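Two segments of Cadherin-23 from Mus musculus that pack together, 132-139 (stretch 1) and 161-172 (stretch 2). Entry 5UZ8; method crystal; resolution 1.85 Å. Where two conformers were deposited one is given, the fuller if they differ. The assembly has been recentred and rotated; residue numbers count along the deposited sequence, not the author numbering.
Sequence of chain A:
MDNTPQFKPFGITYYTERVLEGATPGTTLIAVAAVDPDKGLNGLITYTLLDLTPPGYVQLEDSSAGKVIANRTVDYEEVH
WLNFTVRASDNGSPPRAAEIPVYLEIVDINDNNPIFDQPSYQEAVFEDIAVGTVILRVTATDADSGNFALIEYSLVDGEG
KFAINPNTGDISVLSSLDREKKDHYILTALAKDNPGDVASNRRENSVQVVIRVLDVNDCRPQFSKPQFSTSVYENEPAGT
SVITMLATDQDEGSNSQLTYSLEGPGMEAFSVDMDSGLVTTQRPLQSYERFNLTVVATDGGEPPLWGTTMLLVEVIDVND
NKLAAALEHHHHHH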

ATOM      1  N   GLY A 132      16.771   4.844   5.320  1.00 21.71           N
ATOM      2  CA  GLY A 132      16.939   4.574   3.892  1.00 22.21           C
ATOM      3  C   GLY A 132      16.644   3.150   3.415  1.00 21.28           C
ATOM      4  O   GLY A 132      16.573   2.922   2.201  1.00 21.57           O
ATOM      5  N   THR A 133      16.500   2.197   4.346  1.00 19.95           N
ATOM      6  CA  THR A 133      16.321   0.824   3.987  1.00 19.46           C
ATOM      7  C   THR A 133      14.931   0.649   3.383  1.00 18.11           C
ATOM      8  O   THR A 133      13.952   1.164   3.913  1.00 16.40           O
ATOM      9  CB  THR A 133      16.464  -0.092   5.215  1.00 19.77           C
ATOM     10  OG1 THR A 133      17.739   0.133   5.834  1.00 20.17           O
ATOM     11  CG2 THR A 133      16.332  -1.565   4.815  1.00 20.19           C
ATOM     12  N   VAL A 134      14.855  -0.045   2.248  1.00 18.02           N
ATOM     13  CA  VAL A 134      13.570  -0.377   1.676  1.00 17.61           C
ATOM     14  C   VAL A 134      12.995  -1.552   2.452  1.00 17.68           C
ATOM     15  O   VAL A 134      13.665  -2.577   2.642  1.00 18.67           O
ATOM     16  CB  VAL A 134      13.691  -0.782   0.189  1.00 18.05           C
ATOM     17  CG1 VAL A 134      12.352  -1.272  -0.342  1.00 17.12           C
ATOM     18  CG2 VAL A 134      14.191   0.404  -0.623  1.00 18.99           C
ATOM     19  N   ILE A 135      11.760  -1.413   2.862  1.00 17.15           N
ATOM     20  CA  ILE A 135      11.079  -2.431   3.670  1.00 18.19           C
ATOM     21  C   ILE A 135      10.247  -3.377   2.810  1.00 18.19           C
ATOM     22  O   ILE A 135      10.271  -4.587   3.019  1.00 17.94           O
ATOM     23  CB  ILE A 135      10.201  -1.779   4.723  1.00 18.00           C
ATOM     24  CG1 ILE A 135      11.093  -1.065   5.732  1.00 18.88           C
ATOM     25  CG2 ILE A 135       9.386  -2.827   5.460  1.00 18.55           C
ATOM     26  CD1 ILE A 135      10.318  -0.215   6.688  1.00 19.25           C
ATOM     27  N   LEU A 136       9.474  -2.810   1.886  1.00 17.97           N
ATOM     28  CA  LEU A 136       8.669  -3.610   0.967  1.00 19.10           C
ATOM     29  C   LEU A 136       8.302  -2.758  -0.243  1.00 18.60           C
ATOM     30  O   LEU A 136       8.471  -1.544  -0.226  1.00 17.78           O
ATOM     31  CB  LEU A 136       7.378  -4.070   1.653  1.00 20.08           C
ATOM     32  CG  LEU A 136       6.401  -2.897   1.797  1.00 21.47           C
ATOM     33  CD1 LEU A 136       4.993  -3.253   1.403  1.00 22.82           C
ATOM     34  CD2 LEU A 136       6.502  -2.266   3.159  1.00 23.22           C
ATOM     35  N   ARG A 137       7.811  -3.422  -1.276  1.00 18.29           N
ATOM     36  CA  ARG A 137       7.340  -2.748  -2.468  0.50 17.81           C
ATOM     37  C   ARG A 137       5.860  -3.081  -2.658  1.00 17.67           C
ATOM     38  O   ARG A 137       5.483  -4.238  -2.623  1.00 17.12           O
ATOM     39  CB  ARG A 137       8.157  -3.237  -3.664  0.50 18.56           C
ATOM     40  CG  ARG A 137       7.860  -2.539  -4.983  0.50 18.61           C
ATOM     41  CD  ARG A 137       8.887  -2.969  -6.026  0.50 19.74           C
ATOM     42  NE  ARG A 137      10.018  -2.062  -6.111  0.50 20.59           N
ATOM     43  CZ  ARG A 137      11.246  -2.393  -6.507  0.50 22.25           C
ATOM     44  NH1 ARG A 137      12.192  -1.458  -6.583  0.50 22.19           N
ATOM     45  NH2 ARG A 137      11.540  -3.654  -6.822  0.50 23.83           N
ATOM     46  N   VAL A 138       5.037  -2.061  -2.849  1.00 16.94           N
ATOM     47  CA  VAL A 138       3.649  -2.227  -3.226  1.00 16.69           C
ATOM     48  C   VAL A 138       3.540  -2.057  -4.737  1.00 16.39           C
ATOM     49  O   VAL A 138       4.274  -1.258  -5.330  1.00 15.51           O
ATOM     50  CB  VAL A 138       2.723  -1.263  -2.479  1.00 16.58           C
ATOM     51  CG1 VAL A 138       2.900  -1.442  -0.975  1.00 17.27           C
ATOM     52  CG2 VAL A 138       2.898   0.184  -2.904  1.00 16.96           C
ATOM     53  N   THR A 139       2.629  -2.816  -5.354  1.00 16.44           N
ATOM     54  CA  THR A 139       2.418  -2.714  -6.788  1.00 15.76           C
ATOM     55  C   THR A 139       0.915  -2.746  -7.073  1.00 14.73           C
ATOM     56  O   THR A 139       0.189  -3.638  -6.578  1.00 14.75           O
ATOM     57  CB  THR A 139       3.097  -3.887  -7.534  1.00 17.51           C
ATOM     58  OG1 THR A 139       4.515  -3.907  -7.272  1.00 18.48           O
ATOM     59  CG2 THR A 139       2.848  -3.800  -9.029  1.00 17.93           C
ATOM     60  N   LYS A 161       8.139   8.872   9.404  1.00 19.51           N
ATOM     61  CA  LYS A 161       8.936   7.681   9.638  1.00 18.77           C
ATOM     62  C   LYS A 161       9.187   6.869   8.369  1.00 17.58           C
ATOM     63  O   LYS A 161      10.193   6.165   8.307  1.00 17.07           O
ATOM     64  CB  LYS A 161       8.244   6.749  10.648  1.00 18.93           C
ATOM     65  CG  LYS A 161       7.754   7.414  11.938  1.00 20.50           C
ATOM     66  CD  LYS A 161       8.769   8.344  12.542  1.00 22.52           C
ATOM     67  CE  LYS A 161       9.912   7.570  13.129  1.00 23.16           C
ATOM     68  NZ  LYS A 161      10.798   8.486  13.919  1.00 25.04           N
ATOM     69  N   PHE A 162       8.252   6.919   7.426  1.00 16.21           N
ATOM     70  CA  PHE A 162       8.314   6.166   6.178  1.00 15.59           C
ATOM     71  C   PHE A 162       8.005   7.047   4.979  1.00 15.83           C
ATOM     72  O   PHE A 162       7.263   8.040   5.083  1.00 15.86           O
ATOM     73  CB  PHE A 162       7.297   5.028   6.202  1.00 15.08           C
ATOM     74  CG  PHE A 162       7.464   4.122   7.382  1.00 14.96           C
ATOM     75  CD1 PHE A 162       8.443   3.156   7.374  1.00 15.01           C
ATOM     76  CD2 PHE A 162       6.716   4.327   8.544  1.00 15.47           C
ATOM     77  CE1 PHE A 162       8.663   2.358   8.490  1.00 15.30           C
ATOM     78  CE2 PHE A 162       6.911   3.520   9.644  1.00 15.11           C
ATOM     79  CZ  PHE A 162       7.885   2.534   9.613  1.00 14.99           C
ATOM     80  N   ALA A 163       8.566   6.648   3.843  1.00 15.27           N
ATOM     81  CA  ALA A 163       8.343   7.322   2.585  1.00 15.94           C
ATOM     82  C   ALA A 163       8.197   6.293   1.489  1.00 15.28           C
ATOM     83  O   ALA A 163       8.689   5.160   1.592  1.00 14.97           O
ATOM     84  CB  ALA A 163       9.504   8.241   2.261  1.00 17.37           C
ATOM     85  N   ILE A 164       7.496   6.675   0.447  1.00 14.68           N
ATOM     86  CA  ILE A 164       7.296   5.792  -0.693  1.00 14.21           C
ATOM     87  C   ILE A 164       7.839   6.441  -1.936  1.00 14.34           C
ATOM     88  O   ILE A 164       7.718   7.664  -2.111  1.00 14.72           O
ATOM     89  CB  ILE A 164       5.797   5.444  -0.907  1.00 14.26           C
ATOM     90  CG1 ILE A 164       5.629   4.286  -1.893  1.00 14.29           C
ATOM     91  CG2 ILE A 164       5.001   6.663  -1.384  1.00 15.05           C
ATOM     92  CD1 ILE A 164       4.273   3.569  -1.781  1.00 13.97           C
ATOM     93  N   ASN A 165       8.475   5.643  -2.789  1.00 13.74           N
ATOM     94  CA  ASN A 165       8.905   6.141  -4.082  1.00 14.11           C
ATOM     95  C   ASN A 165       7.696   6.170  -5.026  1.00 13.34           C
ATOM     96  O   ASN A 165       7.026   5.168  -5.212  1.00 12.70           O
ATOM     97  CB  ASN A 165      10.070   5.297  -4.625  1.00 14.23           C
ATOM     98  CG  ASN A 165      10.585   5.817  -5.928  1.00 14.79           C
ATOM     99  OD1 ASN A 165       9.940   5.626  -6.928  1.00 14.43           O
ATOM    100  ND2 ASN A 165      11.779   6.507  -5.934  1.00 16.21           N
ATOM    101  N   PRO A 166       7.359   7.337  -5.567  1.00 13.91           N
ATOM    102  CA  PRO A 166       6.166   7.432  -6.402  1.00 13.70           C
ATOM    103  C   PRO A 166       6.192   6.603  -7.666  1.00 13.12           C
ATOM    104  O   PRO A 166       5.124   6.361  -8.215  1.00 13.53           O
ATOM    105  CB  PRO A 166       6.113   8.919  -6.780  1.00 14.71           C
ATOM    106  CG  PRO A 166       6.810   9.580  -5.668  1.00 15.89           C
ATOM    107  CD  PRO A 166       7.983   8.666  -5.396  1.00 15.46           C
ATOM    108  N   ASN A 167       7.366   6.184  -8.130  1.00 13.25           N
ATOM    109  CA  ASN A 167       7.448   5.317  -9.325  1.00 13.41           C
ATOM    110  C   ASN A 167       7.422   3.830  -8.986  1.00 13.47           C
ATOM    111  O   ASN A 167       6.628   3.094  -9.550  1.00 13.19           O
ATOM    112  CB  ASN A 167       8.733   5.620 -10.072  1.00 14.22           C
ATOM    113  CG  ASN A 167       8.722   7.001 -10.701  1.00 14.90           C
ATOM    114  OD1 ASN A 167       7.746   7.368 -11.392  1.00 14.64           O
ATOM    115  ND2 ASN A 167       9.774   7.768 -10.479  1.00 15.21           N
ATOM    116  N   THR A 168       8.278   3.414  -8.054  1.00 14.14           N
ATOM    117  CA  THR A 168       8.466   1.983  -7.793  1.00 14.54           C
ATOM    118  C   THR A 168       7.469   1.428  -6.804  1.00 14.12           C
ATOM    119  O   THR A 168       7.255   0.208  -6.759  1.00 14.59           O
ATOM    120  CB  THR A 168       9.867   1.691  -7.266  1.00 15.45           C
ATOM    121  OG1 THR A 168      10.051   2.358  -5.998  1.00 15.50           O
ATOM    122  CG2 THR A 168      10.951   2.162  -8.259  1.00 16.61           C
ATOM    123  N   GLY A 169       6.923   2.284  -5.941  1.00 13.55           N
ATOM    124  CA  GLY A 169       6.180   1.781  -4.787  1.00 13.39           C
ATOM    125  C   GLY A 169       7.013   1.210  -3.640  1.00 13.31           C
ATOM    126  O   GLY A 169       6.434   0.608  -2.740  1.00 12.86           O
ATOM    127  N   ASP A 170       8.326   1.420  -3.651  1.00 14.06           N
ATOM    128  CA  ASP A 170       9.199   1.048  -2.549  1.00 14.48           C
ATOM    129  C   ASP A 170       8.915   1.937  -1.354  1.00 14.13           C
ATOM    130  O   ASP A 170       8.988   3.176  -1.469  1.00 13.79           O
ATOM    131  CB  ASP A 170      10.665   1.215  -2.895  1.00 15.74           C
ATOM    132  CG  ASP A 170      11.216   0.070  -3.739  1.00 17.60           C
ATOM    133  OD1 ASP A 170      10.669  -1.060  -3.708  1.00 18.88           O
ATOM    134  OD2 ASP A 170      12.194   0.311  -4.440  1.00 18.45           O
ATOM    135  N   ILE A 171       8.595   1.303  -0.230  1.00 13.30           N
ATOM    136  CA  ILE A 171       8.403   1.989   1.046  1.00 13.50           C
ATOM    137  C   ILE A 171       9.690   1.841   1.855  1.00 14.11           C
ATOM    138  O   ILE A 171      10.156   0.694   2.071  1.00 14.62           O
ATOM    139  CB  ILE A 171       7.199   1.438   1.795  1.00 13.57           C
ATOM    140  CG1 ILE A 171       5.922   1.724   0.978  1.00 13.75           C
ATOM    141  CG2 ILE A 171       7.082   2.092   3.177  1.00 13.94           C
ATOM    142  CD1 ILE A 171       4.639   1.121   1.536  1.00 14.00           C
ATOM    143  N   SER A 172      10.244   2.985   2.266  1.00 14.33           N
ATOM    144  CA  SER A 172      11.537   3.019   2.952  0.50 14.96           C
ATOM    145  C   SER A 172      11.455   3.710   4.309  1.00 15.09           C
ATOM    146  O   SER A 172      10.534   4.465   4.584  1.00 14.50           O
ATOM    147  CB  SER A 172      12.604   3.698   2.103  0.50 15.81           C
ATOM    148  OG  SER A 172      12.270   5.044   1.802  0.50 15.66           O
TER
HETATM  149  O   HOH W   1       5.837  -1.545  -8.106  1.00 22.29           O

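The strongest polar contact between the two stretches is the salt bridge of Arg 137 and Asp 170. Arg 137 NE lies 2.7 Å from Asp 170 OD1. A second contact, Arg 137 NH1 to Asp 170 OD2 at 2.8 Å, is a weak hydrogen bond, because its angle at the hydrogen is only 125°. The carboxylate does not meet the guanidinium in its plane: Asp 170 OD1 sits over one face of the group. The two residues form a non-hydrogen-bonded antiparallel pair, with CA atoms 4.2 Å apart. Their side chains leave the same face of the sheet, which lets the charged ends meet. Arg 137 was deposited in two conformers, and this description applies to the one given.

Three backbone hydrogen bonds join the stretches. Ile 135 N donates to Ile 171 O at 2.8 Å, and Ile 171 N donates to Leu 136 O at 2.8 Å. Val 138 N donates to Gly 169 O at 3.0 Å. All three are nearly straight, with angles of 168° to 173°. The strands run antiparallel, at 154° between their directions. The register is not uniform. Val 134 pairs with Ser 172, but Leu 136 pairs with Ile 171, so stretch 1 carries one extra residue in a beta bulge. Ile 135 is that residue. Its psi of -46° departs from the extended values of its neighbours. Across the bulge, Ile 135 N and Leu 136 O both bond to Ile 171, to its O and its N.

Weaker CA-H...O contacts accompany these bonds. The shortest is Ser 172 CA to Thr 133 O, at 3.2 Å. Arg 137 CA lies 3.5 Å from Gly 169 O, which also accepts the Val 138 amide.

A water closes the end of the ladder. It donates to Thr 168 O at 2.6 Å and to Val 138 O at 3.2 Å, and lies 2.8 Å from Thr 139 OG1. It therefore links the two stretches where the strand pairing has stopped.

The turn before Asp 170 is held by its own bonds. Asn 165 OD1 accepts from Asn 167 N at 2.9 Å and from Thr 168 N at 3.0 Å. Thr 168 OG1 accepts from Asp 170 N at 3.1 Å. Gly 169 has phi/psi of 75/12. A CB there would lie 2.2 Å from Val 138 O, a clash, and would also jam against the preceding carbonyl. The close approach of the two stretches here leaves no room for a CB at Gly 169.

Apolar packing completes the contact. Leu 136 and Ile 171 share the face of the sheet opposite the salt bridge, with Leu 136 CD2 4.0 Å from Ile 171 CB. Val 138 touches two isoleucines: its CG2 is 3.8 Å from Ile 164 CD1, and its CG1 is 4.0 Å from Ile 171 CD1. Ile 135 CD1 meets the ring edge of Phe 162, 3.6 Å from CE1. The contact buries 594 Å² between the stretches, both sides summed.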